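Local coordinates for protein regulator of chromosome condensation (Saccharomyces cerevisiae, PDB 3OF7) that acts as a guanine nucleotide exchange factor that promotes GDP-to-GTP exchange on the GTPases Gsp1 and Gsp2, binds chromatin and supports nuclear transport, at residues P60-D65 against W89-N94; M77-L82 against F443-G448; L307-N312 against P368-L373; L334-R339 against V345-D350. All blocks are in the same frame, centred on the assembly; numbering follows the deposited sequence.

Interaction 1 of 4, residues P60-D65 against W89-N94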
loop_
_atom_site.group_PDB
_atom_site.type_symbol
_atom_site.label_atom_id
_atom_site.label_comp_id
_atom_site.label_asym_id
_atom_site.label_seq_id
_atom_site.Cartn_x
_atom_site.Cartn_y
_atom_site.Cartn_z
ATOM N N PRO A 60 12.948 17.701 -0.204
ATOM C CA PRO A 60 13.144 19.002 -0.849
ATOM C C PRO A 60 12.945 18.974 -2.366
ATOM O O PRO A 60 12.890 20.032 -2.989
ATOM C CB PRO A 60 14.594 19.354 -0.499
ATOM C CG PRO A 60 15.286 18.027 -0.386
ATOM C CD PRO A 60 14.232 17.027 0.087
ATOM N N PHE A 61 12.832 17.784 -2.951
ATOM C CA PHE A 61 12.608 17.646 -4.396
ATOM C C PHE A 61 11.119 17.681 -4.762
ATOM O O PHE A 61 10.750 17.662 -5.945
ATOM C CB PHE A 61 13.285 16.374 -4.917
ATOM C CG PHE A 61 14.756 16.330 -4.633
ATOM C CD1 PHE A 61 15.634 17.169 -5.324
ATOM C CD2 PHE A 61 15.265 15.488 -3.651
ATOM C CE1 PHE A 61 17.002 17.157 -5.048
ATOM C CE2 PHE A 61 16.640 15.463 -3.371
ATOM C CZ PHE A 61 17.506 16.300 -4.076
ATOM N N LEU A 62 10.273 17.737 -3.736
ATOM C CA LEU A 62 8.825 17.786 -3.907
ATOM C C LEU A 62 8.226 18.966 -3.151
ATOM O O LEU A 62 7.296 18.786 -2.359
ATOM C CB LEU A 62 8.181 16.466 -3.443
ATOM C CG LEU A 62 8.682 15.204 -4.159
ATOM C CD1 LEU A 62 8.264 13.934 -3.402
ATOM C CD2 LEU A 62 8.196 15.176 -5.592
ATOM N N PRO A 63 8.744 20.187 -3.395
ATOM C CA PRO A 63 8.266 21.295 -2.562
ATOM C C PRO A 63 6.786 21.575 -2.805
ATOM O O PRO A 63 6.334 21.576 -3.952
ATOM C CB PRO A 63 9.150 22.474 -2.995
ATOM C CG PRO A 63 9.558 22.153 -4.388
ATOM C CD PRO A 63 9.632 20.647 -4.478
ATOM N N ARG A 64 6.051 21.776 -1.716
ATOM C CA ARG A 64 4.603 21.960 -1.728
ATOM C C ARG A 64 4.120 23.092 -2.638
ATOM O O ARG A 64 3.039 22.995 -3.236
ATOM C CB ARG A 64 4.130 22.224 -0.296
ATOM C CG ARG A 64 2.627 22.266 -0.097
ATOM C CD ARG A 64 2.270 22.718 1.319
ATOM N NE ARG A 64 2.483 24.155 1.494
ATOM C CZ ARG A 64 3.506 24.714 2.141
ATOM N NH1 ARG A 64 4.452 23.974 2.717
ATOM N NH2 ARG A 64 3.577 26.034 2.218
ATOM N N ASP A 65 4.921 24.152 -2.736
ATOM C CA ASP A 65 4.540 25.354 -3.480
ATOM C C ASP A 65 4.834 25.262 -4.978
ATOM O O ASP A 65 4.397 26.113 -5.751
ATOM C CB ASP A 65 5.193 26.606 -2.868
ATOM C CG ASP A 65 6.671 26.738 -3.217
ATOM O OD2 ASP A 65 7.366 25.711 -3.375
ATOM N N TRP A 89 5.164 11.608 -10.951
ATOM C CA TRP A 89 6.543 11.636 -10.495
ATOM C C TRP A 89 6.906 10.233 -10.011
ATOM O O TRP A 89 6.044 9.496 -9.523
ATOM C CB TRP A 89 6.694 12.590 -9.316
ATOM C CG TRP A 89 6.389 14.041 -9.587
ATOM C CD1 TRP A 89 5.189 14.586 -9.961
ATOM C CD2 TRP A 89 7.304 15.131 -9.463
ATOM N NE1 TRP A 89 5.309 15.957 -10.092
ATOM C CE2 TRP A 89 6.596 16.314 -9.786
ATOM C CE3 TRP A 89 8.660 15.225 -9.122
ATOM C CZ2 TRP A 89 7.205 17.579 -9.780
ATOM C CZ3 TRP A 89 9.259 16.481 -9.101
ATOM C CH2 TRP A 89 8.533 17.639 -9.433
ATOM N N SER A 90 8.187 9.887 -10.109
ATOM C CA SER A 90 8.659 8.581 -9.649
ATOM C C SER A 90 10.077 8.666 -9.107
ATOM O O SER A 90 10.870 9.530 -9.513
ATOM C CB SER A 90 8.616 7.568 -10.799
ATOM O OG SER A 90 9.551 7.914 -11.808
ATOM N N TRP A 91 10.382 7.774 -8.171
ATOM C CA TRP A 91 11.745 7.585 -7.687
ATOM C C TRP A 91 11.861 6.206 -7.064
ATOM O O TRP A 91 10.854 5.606 -6.680
ATOM C CB TRP A 91 12.150 8.678 -6.688
ATOM C CG TRP A 91 11.422 8.638 -5.371
ATOM C CD1 TRP A 91 11.815 7.977 -4.247
ATOM C CD2 TRP A 91 10.198 9.309 -5.035
ATOM N NE1 TRP A 91 10.913 8.184 -3.237
ATOM C CE2 TRP A 91 9.907 8.995 -3.692
ATOM C CE3 TRP A 91 9.309 10.128 -5.746
ATOM C CZ2 TRP A 91 8.770 9.481 -3.032
ATOM C CZ3 TRP A 91 8.176 10.609 -5.090
ATOM C CH2 TRP A 91 7.917 10.277 -3.753
ATOM N N GLY A 92 13.090 5.710 -6.975
ATOM C CA GLY A 92 13.355 4.374 -6.467
ATOM C C GLY A 92 14.116 3.545 -7.479
ATOM O O GLY A 92 14.812 4.086 -8.351
ATOM N N CYS A 93 13.968 2.229 -7.384
ATOM C CA CYS A 93 14.753 1.326 -8.208
ATOM C C CYS A 93 14.194 1.193 -9.633
ATOM O O CYS A 93 13.036 0.815 -9.831
ATOM C CB CYS A 93 14.857 -0.041 -7.539
ATOM S SG CYS A 93 15.967 -1.148 -8.419
ATOM N N ASN A 94 15.029 1.515 -10.619
ATOM C CA ASN A 94 14.633 1.428 -12.019
ATOM C C ASN A 94 15.225 0.225 -12.766
ATOM O O ASN A 94 15.198 0.189 -14.004
ATOM C CB ASN A 94 14.998 2.716 -12.760
ATOM C CG ASN A 94 14.056 3.005 -13.921
ATOM O OD1 ASN A 94 12.974 2.430 -14.009
ATOM N ND2 ASN A 94 14.463 3.906 -14.808
#
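L62 and W89 have the nearest backbones of the two segments, yet their CA atoms stand 9.3 Å apart, so the irregular loop 60-65 and strand 89-92 meet mainly through side chains. L62 does most of the work by splitting its two methyl groups between two tryptophans. L62 CD2 settles near the six-membered end of the W89 indole, 3.6 Å from W89 CE3, lying above the ring plane but offset toward the rim. The other methyl, L62 CD1, goes to W91, where it sits equally close, at 3.7 Å, to W91 CZ3 and CH2. The first torsion of L62 (chi1 -58°) sets CG beside the backbone N, and the extended second one (chi2 166°) then spreads the methyls to the two indoles. The loop belongs to the linker between two blades of the seven-bladed RCC1 beta-propeller: it leaves outer strand 56-58 of one blade and leads to 69-74, while 88-92 is the third strand of the next. F61 adds a backbone atom, its carbonyl O standing 3.7 Å from W89 CZ3, whereas the phenyl ring leads away to pack on T132 and P133. The indole N-H of W89 is bonded to D83. Replacing W89 by an alanine is likely to strip L62 CD2 of its aromatic support and leave the D83 carboxylate without that N-H. I69 packs against both L62 and W89.

Interaction 2 of 4, residues M77-L82 against F443-G448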
loop_
_atom_site.group_PDB
_atom_site.type_symbol
_atom_site.label_atom_id
_atom_site.label_comp_id
_atom_site.label_asym_id
_atom_site.label_seq_id
_atom_site.Cartn_x
_atom_site.Cartn_y
_atom_site.Cartn_z
ATOM N N MET A 77 10.023 -1.060 -3.758
ATOM C CA MET A 77 11.319 -0.414 -3.952
ATOM C C MET A 77 11.209 0.883 -4.772
ATOM O O MET A 77 12.223 1.460 -5.176
ATOM C CB MET A 77 12.307 -1.392 -4.619
ATOM C CG MET A 77 12.684 -2.610 -3.761
ATOM S SD MET A 77 13.746 -3.809 -4.609
ATOM N N HIS A 78 9.981 1.333 -5.036
ATOM C CA HIS A 78 9.781 2.596 -5.767
ATOM C C HIS A 78 8.487 3.275 -5.352
ATOM O O HIS A 78 7.623 2.641 -4.755
ATOM C CB HIS A 78 9.824 2.392 -7.285
ATOM C CG HIS A 78 8.679 1.592 -7.820
ATOM N ND1 HIS A 78 7.661 2.147 -8.567
ATOM C CD2 HIS A 78 8.389 0.276 -7.709
ATOM C CE1 HIS A 78 6.792 1.204 -8.890
ATOM N NE2 HIS A 78 7.210 0.059 -8.380
ATOM N N THR A 79 8.363 4.558 -5.671
ATOM C CA THR A 79 7.175 5.333 -5.335
ATOM C C THR A 79 6.741 6.157 -6.531
ATOM O O THR A 79 7.573 6.621 -7.311
ATOM C CB THR A 79 7.450 6.283 -4.147
ATOM O OG1 THR A 79 7.899 5.513 -3.022
ATOM C CG2 THR A 79 6.185 7.082 -3.754
ATOM N N LEU A 80 5.433 6.325 -6.665
ATOM C CA LEU A 80 4.872 7.209 -7.665
ATOM C C LEU A 80 4.143 8.316 -6.929
ATOM O O LEU A 80 3.530 8.063 -5.904
ATOM C CB LEU A 80 3.879 6.445 -8.539
ATOM C CG LEU A 80 4.376 5.134 -9.154
ATOM C CD1 LEU A 80 3.210 4.440 -9.850
ATOM C CD2 LEU A 80 5.552 5.360 -10.127
ATOM N N ALA A 81 4.206 9.538 -7.461
ATOM C CA ALA A 81 3.444 10.648 -6.912
ATOM C C ALA A 81 2.713 11.415 -8.014
ATOM O O ALA A 81 3.108 11.375 -9.189
ATOM C CB ALA A 81 4.351 11.582 -6.094
ATOM N N LEU A 82 1.631 12.085 -7.627
ATOM C CA LEU A 82 0.797 12.817 -8.572
ATOM C C LEU A 82 0.673 14.266 -8.139
ATOM O O LEU A 82 0.441 14.543 -6.961
ATOM C CB LEU A 82 -0.597 12.192 -8.625
ATOM C CG LEU A 82 -1.543 12.647 -9.738
ATOM C CD1 LEU A 82 -1.027 12.174 -11.077
ATOM C CD2 LEU A 82 -2.922 12.092 -9.464
ATOM N N PHE A 443 10.962 1.332 4.013
ATOM C CA PHE A 443 10.826 2.787 4.100
ATOM C C PHE A 443 9.359 3.187 4.133
ATOM O O PHE A 443 8.481 2.374 3.834
ATOM C CB PHE A 443 11.545 3.462 2.916
ATOM C CG PHE A 443 10.821 3.327 1.588
ATOM C CD1 PHE A 443 10.788 2.110 0.915
ATOM C CD2 PHE A 443 10.183 4.433 1.012
ATOM C CE1 PHE A 443 10.124 1.980 -0.324
ATOM C CE2 PHE A 443 9.513 4.322 -0.216
ATOM C CZ PHE A 443 9.481 3.093 -0.887
ATOM N N SER A 444 9.104 4.445 4.482
ATOM C CA SER A 444 7.749 4.992 4.533
ATOM C C SER A 444 7.716 6.410 3.956
ATOM O O SER A 444 8.748 7.088 3.873
ATOM C CB SER A 444 7.238 5.008 5.974
ATOM O OG SER A 444 7.423 3.747 6.598
ATOM N N VAL A 445 6.529 6.840 3.538
ATOM C CA VAL A 445 6.327 8.172 2.972
ATOM C C VAL A 445 5.043 8.731 3.570
ATOM O O VAL A 445 4.070 7.990 3.760
ATOM C CB VAL A 445 6.191 8.132 1.426
ATOM C CG1 VAL A 445 5.967 9.546 0.854
ATOM C CG2 VAL A 445 7.413 7.478 0.775
ATOM N N SER A 446 5.042 10.030 3.877
ATOM C CA SER A 446 3.821 10.699 4.313
ATOM C C SER A 446 3.627 12.038 3.594
ATOM O O SER A 446 4.551 12.588 2.992
ATOM C CB SER A 446 3.811 10.899 5.833
ATOM O OG SER A 446 4.813 11.824 6.207
ATOM N N GLY A 447 2.403 12.540 3.656
ATOM C CA GLY A 447 2.077 13.842 3.118
ATOM C C GLY A 447 1.207 14.540 4.132
ATOM O O GLY A 447 0.242 13.960 4.630
ATOM N N GLY A 448 1.567 15.777 4.461
ATOM C CA GLY A 448 0.778 16.556 5.394
ATOM C C GLY A 448 0.827 18.045 5.129
ATOM O O GLY A 448 1.543 18.514 4.240
#
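T79 and F443 face each other from two nearly parallel strands, 78-82 and 443-448, whose axes make an angle of 12° and approach to 9.7 Å. The contact packs the closing blade of the propeller, built from both ends of the chain, against its neighbour; by repeat, 1 meets 7. T79 is turned so that OG1 lies anti to its carbonyl carbon (chi1 -57°), which brings the hydroxyl to the outer rim of the phenyl ring. There T79 OG1 lies in the ring plane, 3.4 Å from F443 CE2 and 3.6 Å from F443 CZ, with the two side chains crossing at a slant. F443 holds its ring between the backbone N and the carbonyl carbon (chi1 74°), pointing its far edge at the threonine. V445, two residues on, brings CG2 to 4.3 Å from T79 OG1. V74, from innermost strand 69-74, packs against T79, F443 and V445. An oxygen set in the plane of an aromatic edge meets the slightly positive ring hydrogens rather than the pi cloud, so the contact is probably weakly attractive as well as close-fitting, without being a conventional hydrogen bond.

Interaction 3 of 4, residues L307-N312 against P368-L373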
loop_
_atom_site.group_PDB
_atom_site.type_symbol
_atom_site.label_atom_id
_atom_site.label_comp_id
_atom_site.label_asym_id
_atom_site.label_seq_id
_atom_site.Cartn_x
_atom_site.Cartn_y
_atom_site.Cartn_z
ATOM N N LEU A 307 -14.027 -13.370 6.326
ATOM C CA LEU A 307 -13.479 -13.043 7.637
ATOM C C LEU A 307 -14.636 -12.819 8.605
ATOM O O LEU A 307 -15.610 -12.152 8.266
ATOM C CB LEU A 307 -12.618 -11.777 7.572
ATOM C CG LEU A 307 -11.231 -11.834 6.925
ATOM C CD1 LEU A 307 -11.298 -11.681 5.412
ATOM C CD2 LEU A 307 -10.341 -10.757 7.529
ATOM N N ALA A 308 -14.535 -13.370 9.805
ATOM C CA ALA A 308 -15.540 -13.101 10.827
ATOM C C ALA A 308 -15.200 -11.793 11.536
ATOM O O ALA A 308 -14.118 -11.641 12.104
ATOM C CB ALA A 308 -15.647 -14.263 11.820
ATOM N N LEU A 309 -16.116 -10.833 11.450
ATOM C CA LEU A 309 -15.985 -9.563 12.157
ATOM C C LEU A 309 -17.289 -9.267 12.883
ATOM O O LEU A 309 -18.363 -9.533 12.345
ATOM C CB LEU A 309 -15.673 -8.414 11.184
ATOM C CG LEU A 309 -14.252 -8.075 10.705
ATOM C CD1 LEU A 309 -13.271 -7.875 11.864
ATOM C CD2 LEU A 309 -13.732 -9.111 9.729
ATOM N N PRO A 310 -17.203 -8.718 14.111
ATOM C CA PRO A 310 -18.407 -8.285 14.826
ATOM C C PRO A 310 -19.400 -7.573 13.896
ATOM O O PRO A 310 -18.990 -6.902 12.946
ATOM C CB PRO A 310 -17.863 -7.306 15.880
ATOM C CG PRO A 310 -16.340 -7.507 15.903
ATOM C CD PRO A 310 -16.000 -8.623 14.955
ATOM N N ASP A 311 -20.694 -7.732 14.163
ATOM C CA ASP A 311 -21.740 -7.131 13.325
ATOM C C ASP A 311 -21.692 -5.605 13.322
ATOM O O ASP A 311 -22.127 -4.965 12.362
ATOM N N ASN A 312 -21.159 -5.038 14.403
ATOM C CA ASN A 312 -21.017 -3.592 14.568
ATOM C C ASN A 312 -20.163 -2.897 13.493
ATOM O O ASN A 312 -20.456 -1.761 13.100
ATOM C CB ASN A 312 -20.449 -3.287 15.962
ATOM C CG ASN A 312 -20.384 -1.800 16.259
ATOM N N PRO A 368 -4.118 -15.157 14.254
ATOM C CA PRO A 368 -4.735 -15.476 12.970
ATOM C C PRO A 368 -6.172 -14.998 12.759
ATOM O O PRO A 368 -6.731 -15.231 11.691
ATOM C CB PRO A 368 -4.688 -17.000 12.944
ATOM C CG PRO A 368 -4.846 -17.375 14.374
ATOM C CD PRO A 368 -4.152 -16.312 15.174
ATOM N N LEU A 369 -6.774 -14.380 13.769
ATOM C CA LEU A 369 -8.093 -13.763 13.606
ATOM C C LEU A 369 -7.954 -12.265 13.820
ATOM O O LEU A 369 -7.154 -11.845 14.652
ATOM C CB LEU A 369 -9.094 -14.315 14.626
ATOM C CG LEU A 369 -9.412 -15.806 14.683
ATOM C CD1 LEU A 369 -10.367 -16.050 15.861
ATOM C CD2 LEU A 369 -9.994 -16.327 13.369
ATOM N N PRO A 370 -8.731 -11.454 13.072
ATOM C CA PRO A 370 -8.698 -10.001 13.242
ATOM C C PRO A 370 -8.955 -9.651 14.700
ATOM O O PRO A 370 -9.942 -10.112 15.278
ATOM C CB PRO A 370 -9.857 -9.516 12.365
ATOM C CG PRO A 370 -10.035 -10.561 11.362
ATOM C CD PRO A 370 -9.670 -11.861 12.011
ATOM N N THR A 371 -8.056 -8.868 15.287
ATOM C CA THR A 371 -8.085 -8.577 16.715
ATOM C C THR A 371 -7.995 -7.068 16.910
ATOM O O THR A 371 -7.075 -6.422 16.408
ATOM C CB THR A 371 -6.938 -9.310 17.455
ATOM O OG1 THR A 371 -6.994 -10.709 17.144
ATOM C CG2 THR A 371 -7.030 -9.124 18.975
ATOM N N LYS A 372 -8.963 -6.507 17.632
ATOM C CA LYS A 372 -9.014 -5.061 17.843
ATOM C C LYS A 372 -7.852 -4.584 18.705
ATOM O O LYS A 372 -7.556 -5.181 19.739
ATOM C CB LYS A 372 -10.357 -4.639 18.467
ATOM C CG LYS A 372 -10.485 -3.127 18.693
ATOM C CD LYS A 372 -11.937 -2.672 18.872
ATOM C CE LYS A 372 -12.378 -2.678 20.327
ATOM N NZ LYS A 372 -13.745 -2.051 20.491
ATOM N N LEU A 373 -7.182 -3.518 18.263
ATOM C CA LEU A 373 -6.107 -2.918 19.038
ATOM C C LEU A 373 -6.686 -2.020 20.124
ATOM O O LEU A 373 -7.633 -1.270 19.883
ATOM C CB LEU A 373 -5.145 -2.119 18.147
ATOM C CG LEU A 373 -4.342 -2.844 17.070
ATOM C CD1 LEU A 373 -3.206 -1.950 16.570
ATOM C CD2 LEU A 373 -3.775 -4.150 17.597
#
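P370 points its ring at loop 307-312 and meets two leucines there with different carbons. P370 CG touches L307 CD2 at 3.9 Å, and P370 CB touches L309 CD1 at 3.8 Å. The two approaches differ in direction: L309 stands at about a right angle to the proline, while L307 runs past it on a slant. In both leucines the bond from the backbone starts off to one side and the end of the side chain then bends nearer. For L309 this follows from a CG anti to the carbonyl carbon (chi1 -84°) and a further turn that carries CD1 toward the ring. Between them, A308 contributes only its backbone, with O 4.3 Å from P370 CG. The loop follows outer strand 304-306 of one propeller blade, and P370 belongs to outer strand 370-372 of the next, so blades of repeats 5 and 6 are joined here at their outer rims. The chain corner at L369 is tied by T371, whose OG1 donates to L369 O over 2.7 Å, from 36° above the carbonyl plane; Y355 OH is a second partner of that hydroxyl. Y335 packs on P370 as well. With L369 O and T371 OG1 paired elsewhere, what attracts the two segments to each other is non-directional dispersion among saturated carbons, with a stiff proline ring as the shared surface.

Interaction 4 of 4, residues L334-R339 against V345-D350; sequences LYSCGR and VGIPKD
S336 holds OG between its backbone N and carbonyl carbon (chi1 70°), and this puts the hydroxyl within bonding distance of V345 O; V345 has its own CG1 anti to its carbonyl carbon, reaching back to the strand. The S336 hydroxyl OG donates to V345 O at 2.8 Å; the C=O...donor angle is 126°, and the donor is slightly tilted from the carbonyl plane. I347 CD1 also comes to 3.6 Å from S336 OG. V345 CG1 meanwhile presses on the backbone, 3.4 Å from C337 C and 3.5 Å from G338 O. This is a buried turn-back within one blade of the RCC1 propeller: strand 334-337 is the third strand of its sheet, and the long connection to outer strand 370-372 first folds against it. With an alanine in place of S336, V345 O would probably lose its hydroxyl donor and the loop one of its polar ties to the strand. G338, with no side chain, lies beside V345 CG1, and its backbone shape would bring a beta carbon up against the carbonyl oxygen of C337. Beyond it, V345 N makes a weak bond to R339 O (3.4 Å), while the R339 side chain turns away to form a salt bridge with D341.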
loop_
_atom_site.group_PDB
_atom_site.type_symbol
_atom_site.label_atom_id
_atom_site.label_comp_id
_atom_site.label_asym_id
_atom_site.label_seq_id
_atom_site.Cartn_x
_atom_site.Cartn_y
_atom_site.Cartn_z
ATOM N N LEU A 334 -9.008 -0.370 14.834
ATOM C CA LEU A 334 -8.093 -1.106 13.977
ATOM C C LEU A 334 -8.000 -2.563 14.416
ATOM O O LEU A 334 -7.706 -2.861 15.579
ATOM C CB LEU A 334 -6.713 -0.448 13.986
ATOM C CG LEU A 334 -5.701 -0.852 12.913
ATOM C CD1 LEU A 334 -6.188 -0.470 11.513
ATOM C CD2 LEU A 334 -4.364 -0.184 13.212
ATOM N N TYR A 335 -8.265 -3.457 13.472
ATOM C CA TYR A 335 -8.170 -4.897 13.700
ATOM C C TYR A 335 -6.955 -5.421 12.953
ATOM O O TYR A 335 -6.820 -5.187 11.754
ATOM C CB TYR A 335 -9.421 -5.599 13.187
ATOM C CG TYR A 335 -10.680 -5.194 13.914
ATOM C CD1 TYR A 335 -11.192 -5.981 14.949
ATOM C CD2 TYR A 335 -11.361 -4.024 13.568
ATOM C CE1 TYR A 335 -12.353 -5.609 15.626
ATOM C CE2 TYR A 335 -12.524 -3.647 14.237
ATOM C CZ TYR A 335 -13.007 -4.443 15.264
ATOM O OH TYR A 335 -14.152 -4.067 15.919
ATOM N N SER A 336 -6.082 -6.136 13.653
ATOM C CA SER A 336 -4.916 -6.712 13.002
ATOM C C SER A 336 -4.925 -8.237 13.062
ATOM O O SER A 336 -5.537 -8.840 13.961
ATOM C CB SER A 336 -3.631 -6.172 13.619
ATOM O OG SER A 336 -3.445 -6.678 14.926
ATOM N N CYS A 337 -4.255 -8.851 12.093
ATOM C CA CYS A 337 -4.008 -10.291 12.115
ATOM C C CYS A 337 -2.754 -10.634 11.321
ATOM O O CYS A 337 -2.325 -9.865 10.454
ATOM C CB CYS A 337 -5.205 -11.074 11.571
ATOM S SG CYS A 337 -5.741 -10.612 9.925
ATOM N N GLY A 338 -2.188 -11.801 11.621
ATOM C CA GLY A 338 -0.966 -12.260 10.981
ATOM C C GLY A 338 0.215 -12.354 11.923
ATOM O O GLY A 338 0.071 -12.632 13.127
ATOM N N ARG A 339 1.388 -12.082 11.369
ATOM C CA ARG A 339 2.661 -12.360 12.018
ATOM C C ARG A 339 2.980 -11.489 13.241
ATOM O O ARG A 339 2.660 -10.296 13.280
ATOM C CB ARG A 339 3.773 -12.243 10.979
ATOM C CG ARG A 339 5.090 -12.814 11.429
ATOM C CD ARG A 339 6.003 -12.979 10.231
ATOM N NE ARG A 339 7.265 -13.577 10.649
ATOM C CZ ARG A 339 8.314 -13.763 9.858
ATOM N NH1 ARG A 339 8.278 -13.398 8.577
ATOM N NH2 ARG A 339 9.404 -14.333 10.357
ATOM N N VAL A 345 1.694 -7.160 13.967
ATOM C CA VAL A 345 0.283 -6.960 14.328
ATOM C C VAL A 345 0.049 -5.887 15.412
ATOM O O VAL A 345 -1.085 -5.436 15.598
ATOM C CB VAL A 345 -0.435 -8.290 14.689
ATOM C CG1 VAL A 345 -0.530 -9.171 13.445
ATOM C CG2 VAL A 345 0.302 -9.017 15.812
ATOM N N GLY A 346 1.112 -5.486 16.109
ATOM C CA GLY A 346 1.054 -4.355 17.044
ATOM C C GLY A 346 0.226 -4.604 18.292
ATOM O O GLY A 346 -0.373 -3.668 18.836
ATOM N N ILE A 347 0.182 -5.867 18.722
ATOM C CA ILE A 347 -0.506 -6.274 19.955
ATOM C C ILE A 347 0.557 -6.569 21.031
ATOM O O ILE A 347 1.496 -7.331 20.779
ATOM C CB ILE A 347 -1.415 -7.517 19.721
ATOM C CG1 ILE A 347 -2.468 -7.226 18.640
ATOM C CG2 ILE A 347 -2.079 -7.970 21.025
ATOM C CD1 ILE A 347 -3.101 -8.458 18.021
ATOM N N PRO A 348 0.434 -5.950 22.220
ATOM C CA PRO A 348 1.472 -6.200 23.222
ATOM C C PRO A 348 1.339 -7.592 23.844
ATOM O O PRO A 348 0.231 -8.122 23.928
ATOM C CB PRO A 348 1.221 -5.115 24.268
ATOM C CG PRO A 348 -0.228 -4.797 24.145
ATOM C CD PRO A 348 -0.635 -5.068 22.727
ATOM N N LYS A 349 2.468 -8.163 24.266
ATOM C CA LYS A 349 2.526 -9.531 24.805
ATOM C C LYS A 349 1.457 -9.819 25.873
ATOM O O LYS A 349 0.752 -10.828 25.795
ATOM C CB LYS A 349 3.926 -9.834 25.355
ATOM C CG LYS A 349 4.073 -11.245 25.924
ATOM C CD LYS A 349 5.526 -11.644 26.098
ATOM C CE LYS A 349 5.638 -13.124 26.461
ATOM N NZ LYS A 349 7.066 -13.556 26.551
ATOM N N ASP A 350 1.327 -8.916 26.846
ATOM C CA ASP A 350 0.388 -9.107 27.958
ATOM C C ASP A 350 -1.091 -8.964 27.581
ATOM O O ASP A 350 -1.955 -8.999 28.455
ATOM C CB ASP A 350 0.735 -8.174 29.124
ATOM C CG ASP A 350 2.053 -8.534 29.790
#

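Interaction 1 lies across the chain's centre from 3 and 4. Interactions 1 and 2 meet in one blade, where strands 88-92 and 78-83 are neighbours joined by backbone bonds between W89 and A81 and between W91 and T79. Interactions 3 and 4 likewise share a sheet, with T371 and L373 paired to S336 and L334. Interaction 2 is buried and nearest the centre; 4 is buried too, although about as peripheral as 1, while 1 and 3 are partly buried. Interactions 2 and 3 join blades, by a hydroxyl at a ring edge and by purely aliphatic packing; 1 seats a linker on the blade it enters through aliphatic-aromatic packing. Interaction 4, inside a single blade, adds a serine hydroxyl bond to the close packing of V345.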